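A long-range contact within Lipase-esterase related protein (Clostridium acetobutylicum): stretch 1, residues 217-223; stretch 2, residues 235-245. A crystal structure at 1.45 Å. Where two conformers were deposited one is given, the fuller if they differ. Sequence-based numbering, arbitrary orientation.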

# COMPACT_ATOMS: atom_id res chain seq x y z
N SER A 217 3.26 -10.85 -14.47
CA SER A 217 2.28 -10.44 -13.47
C SER A 217 1.35 -11.56 -13.03
O SER A 217 1.15 -12.55 -13.75
CB SER A 217 1.48 -9.25 -13.99
OG SER A 217 0.71 -9.63 -15.12
N GLU A 218 0.80 -11.39 -11.84
CA GLU A 218 -0.14 -12.34 -11.26
C GLU A 218 -1.27 -11.56 -10.64
O GLU A 218 -1.10 -10.41 -10.26
CB GLU A 218 0.52 -13.18 -10.16
CG GLU A 218 1.80 -13.90 -10.57
CD GLU A 218 1.58 -15.06 -11.50
OE1 GLU A 218 0.41 -15.49 -11.72
OE2 GLU A 218 2.60 -15.56 -12.03
N LEU A 219 -2.43 -12.21 -10.51
CA LEU A 219 -3.59 -11.55 -9.93
C LEU A 219 -4.32 -12.55 -9.05
O LEU A 219 -4.56 -13.70 -9.47
CB LEU A 219 -4.50 -11.03 -11.04
CG LEU A 219 -5.88 -10.57 -10.60
CD1 LEU A 219 -5.79 -9.31 -9.75
CD2 LEU A 219 -6.74 -10.34 -11.83
N LYS A 220 -4.64 -12.15 -7.81
CA LYS A 220 -5.50 -12.96 -6.95
C LYS A 220 -6.71 -12.13 -6.55
O LYS A 220 -6.56 -11.03 -5.99
CB LYS A 220 -4.78 -13.43 -5.70
CG LYS A 220 -5.73 -13.99 -4.63
CD LYS A 220 -6.38 -15.31 -5.06
CE LYS A 220 -7.29 -15.81 -3.97
NZ LYS A 220 -7.86 -17.16 -4.27
N ILE A 221 -7.91 -12.65 -6.84
CA ILE A 221 -9.15 -11.97 -6.45
C ILE A 221 -9.83 -12.81 -5.37
O ILE A 221 -10.25 -13.93 -5.62
CB ILE A 221 -10.11 -11.77 -7.65
CG1 ILE A 221 -9.43 -10.99 -8.78
CG2 ILE A 221 -11.37 -11.07 -7.20
CD1 ILE A 221 -10.21 -11.04 -10.11
N PHE A 222 -9.91 -12.27 -4.16
CA PHE A 222 -10.71 -12.88 -3.10
C PHE A 222 -12.18 -12.51 -3.30
O PHE A 222 -12.48 -11.40 -3.76
CB PHE A 222 -10.25 -12.40 -1.73
CG PHE A 222 -8.95 -12.99 -1.28
CD1 PHE A 222 -8.93 -14.16 -0.50
CD2 PHE A 222 -7.74 -12.39 -1.62
CE1 PHE A 222 -7.71 -14.72 -0.09
CE2 PHE A 222 -6.52 -12.95 -1.20
CZ PHE A 222 -6.52 -14.09 -0.44
N GLU A 223 -13.11 -13.42 -2.97
CA GLU A 223 -14.52 -13.13 -3.17
C GLU A 223 -14.96 -11.95 -2.31
O GLU A 223 -15.66 -11.06 -2.78
CB GLU A 223 -15.38 -14.36 -2.89
CG GLU A 223 -16.81 -14.28 -3.43
CD GLU A 223 -17.52 -15.62 -3.39
OE1 GLU A 223 -16.86 -16.63 -3.04
OE2 GLU A 223 -18.73 -15.67 -3.71
N LYS A 235 -4.43 -13.78 7.03
CA LYS A 235 -3.83 -15.10 6.81
C LYS A 235 -3.88 -15.47 5.32
O LYS A 235 -2.90 -15.95 4.76
CB LYS A 235 -4.53 -16.16 7.66
CG LYS A 235 -3.90 -17.54 7.56
CD LYS A 235 -4.67 -18.57 8.42
CE LYS A 235 -3.89 -19.87 8.44
NZ LYS A 235 -4.63 -21.01 9.07
N GLY A 236 -5.03 -15.21 4.68
CA GLY A 236 -5.18 -15.58 3.27
C GLY A 236 -4.32 -14.66 2.40
O GLY A 236 -3.69 -15.11 1.43
N VAL A 237 -4.27 -13.38 2.75
CA VAL A 237 -3.41 -12.46 1.99
C VAL A 237 -1.93 -12.89 2.11
O VAL A 237 -1.19 -12.93 1.10
CB VAL A 237 -3.61 -11.01 2.46
CG1 VAL A 237 -2.56 -10.08 1.85
CG2 VAL A 237 -5.02 -10.55 2.11
N ALA A 238 -1.50 -13.23 3.32
CA ALA A 238 -0.11 -13.66 3.51
C ALA A 238 0.20 -14.90 2.68
O ALA A 238 1.29 -15.00 2.13
CB ALA A 238 0.22 -13.88 4.97
N GLU A 239 -0.74 -15.85 2.57
CA GLU A 239 -0.52 -17.04 1.74
C GLU A 239 -0.28 -16.64 0.30
O GLU A 239 0.59 -17.23 -0.40
CB GLU A 239 -1.69 -18.02 1.90
CG GLU A 239 -1.72 -18.70 3.28
CD GLU A 239 -0.39 -19.39 3.61
OE1 GLU A 239 0.06 -20.26 2.82
OE2 GLU A 239 0.20 -19.05 4.67
N GLU A 240 -1.00 -15.61 -0.15
CA GLU A 240 -0.90 -15.15 -1.53
C GLU A 240 0.31 -14.25 -1.78
O GLU A 240 0.61 -13.88 -2.93
CB GLU A 240 -2.18 -14.43 -1.93
CG GLU A 240 -3.36 -15.38 -2.00
CD GLU A 240 -3.29 -16.35 -3.17
OE1 GLU A 240 -2.70 -16.01 -4.22
OE2 GLU A 240 -3.87 -17.45 -3.03
N ILE A 241 1.01 -13.89 -0.71
CA ILE A 241 2.32 -13.26 -0.81
C ILE A 241 3.40 -14.35 -0.83
O ILE A 241 4.30 -14.32 -1.68
CB ILE A 241 2.54 -12.24 0.33
CG1 ILE A 241 1.60 -11.06 0.11
CG2 ILE A 241 3.97 -11.74 0.34
CD1 ILE A 241 1.48 -10.10 1.28
N LYS A 242 3.29 -15.32 0.08
CA LYS A 242 4.23 -16.46 0.12
C LYS A 242 4.31 -17.22 -1.19
O LYS A 242 5.39 -17.71 -1.58
CB LYS A 242 3.81 -17.45 1.20
CG LYS A 242 3.90 -16.91 2.58
CD LYS A 242 3.34 -17.94 3.51
CE LYS A 242 3.20 -17.36 4.85
NZ LYS A 242 2.86 -18.42 5.80
N ASN A 243 3.18 -17.38 -1.86
CA ASN A 243 3.19 -18.15 -3.11
C ASN A 243 3.81 -17.41 -4.31
O ASN A 243 3.98 -17.99 -5.37
CB ASN A 243 1.82 -18.77 -3.44
CG ASN A 243 0.78 -17.75 -3.77
OD1 ASN A 243 1.07 -16.56 -3.87
ND2 ASN A 243 -0.46 -18.20 -3.93
N PHE A 244 4.15 -16.14 -4.10
CA PHE A 244 4.66 -15.28 -5.13
C PHE A 244 6.13 -14.93 -4.94
O PHE A 244 6.86 -14.81 -5.93
CB PHE A 244 3.84 -14.00 -5.11
CG PHE A 244 4.31 -12.93 -6.07
CD1 PHE A 244 4.70 -11.68 -5.59
CD2 PHE A 244 4.34 -13.16 -7.43
CE1 PHE A 244 5.11 -10.67 -6.47
CE2 PHE A 244 4.75 -12.16 -8.31
CZ PHE A 244 5.14 -10.92 -7.82
N ILE A 245 6.56 -14.70 -3.69
CA ILE A 245 7.90 -14.15 -3.48
C ILE A 245 9.04 -15.12 -3.84
O ILE A 245 10.15 -14.67 -4.13
CB ILE A 245 8.10 -13.50 -2.07
CG1 ILE A 245 7.83 -14.50 -0.94
CG2 ILE A 245 7.24 -12.24 -1.95
CD1 ILE A 245 8.24 -14.00 0.45
OXT ILE A 245 8.89 -16.35 -3.83
O HOH W 1 -5.52 -18.86 -4.89

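Residues 217-222 form a β-strand, and the second stretch opens within a helix that begins earlier in the chain. The two elements run nearly antiparallel, with 164° between their N-to-C directions. Their axes approach to 10.4 Å, so side chains must fill the gap. The register follows from the direction. Phe-222 lies nearest Gly-236, with 8.9 Å between their CA atoms. The CA atoms of Lys-220 and Glu-240 are 7.4 Å apart, and those of Glu-218 and Phe-244 are 8.3 Å apart.

The strand alternates. Glu-218, Lys-220 and Phe-222 direct their CA-to-CB bonds toward the second stretch, while Ser-217 and Leu-219 point away. On the helix, Gly-236 and Glu-240 are one turn apart, and Glu-240 directs its CA-to-CB bond toward the strand. The backbone hydrogen bond from Glu-240 N to Gly-236 O, 3.2 Å, links them.

No direct hydrogen bond joins the two stretches. The contact is modest, burying 255 Å² in total, and rests on packing and one water bridge.

Phe-222 contributes the largest area. Its CZ lies 3.5 Å from Gly-236 O, which sits at the ring edge, near the ring plane. The same CZ is 3.8 Å from Glu-240 CG, an aliphatic part of that side chain. Phe-222 CE2 also reaches Val-237 CG2 at 4.4 Å, an apolar contact with a buried residue. Glycine suits position 236 because space is short there. An ideal CB would lie only 3.2 Å from Phe-222 CE1.

Glu-240 is at the centre of the contact. Its chi1 and chi2 are both m. Its OE1 comes within 3.6 Å of Lys-220 CB and accepts a hydrogen bond from Asn-243 ND2 at 3.1 Å. That bond is nearly straight, at 168°, and helps to hold the carboxylate in place. Glu-240 OE2 lies 4.2 Å from Lys-220 NZ, too far for a salt bridge, although the opposite charges favour the approach. Water 1 spans the gap. It accepts from Lys-220 NZ at 3.0 Å and donates to Glu-240 OE2 at 2.9 Å. The long side chain of Lys-220, with chi3 and chi4 both t, carries its ammonium group out to this water.

At the other end of the contact, Glu-218 CG packs 4.1 Å from Phe-244 CD2. Phe-244 takes the t rotamer, and its ring meets the aliphatic part of Glu-218. The carboxylate of Glu-218 makes no hydrogen bond to the second stretch, and the residue is exposed, as suits a charged group.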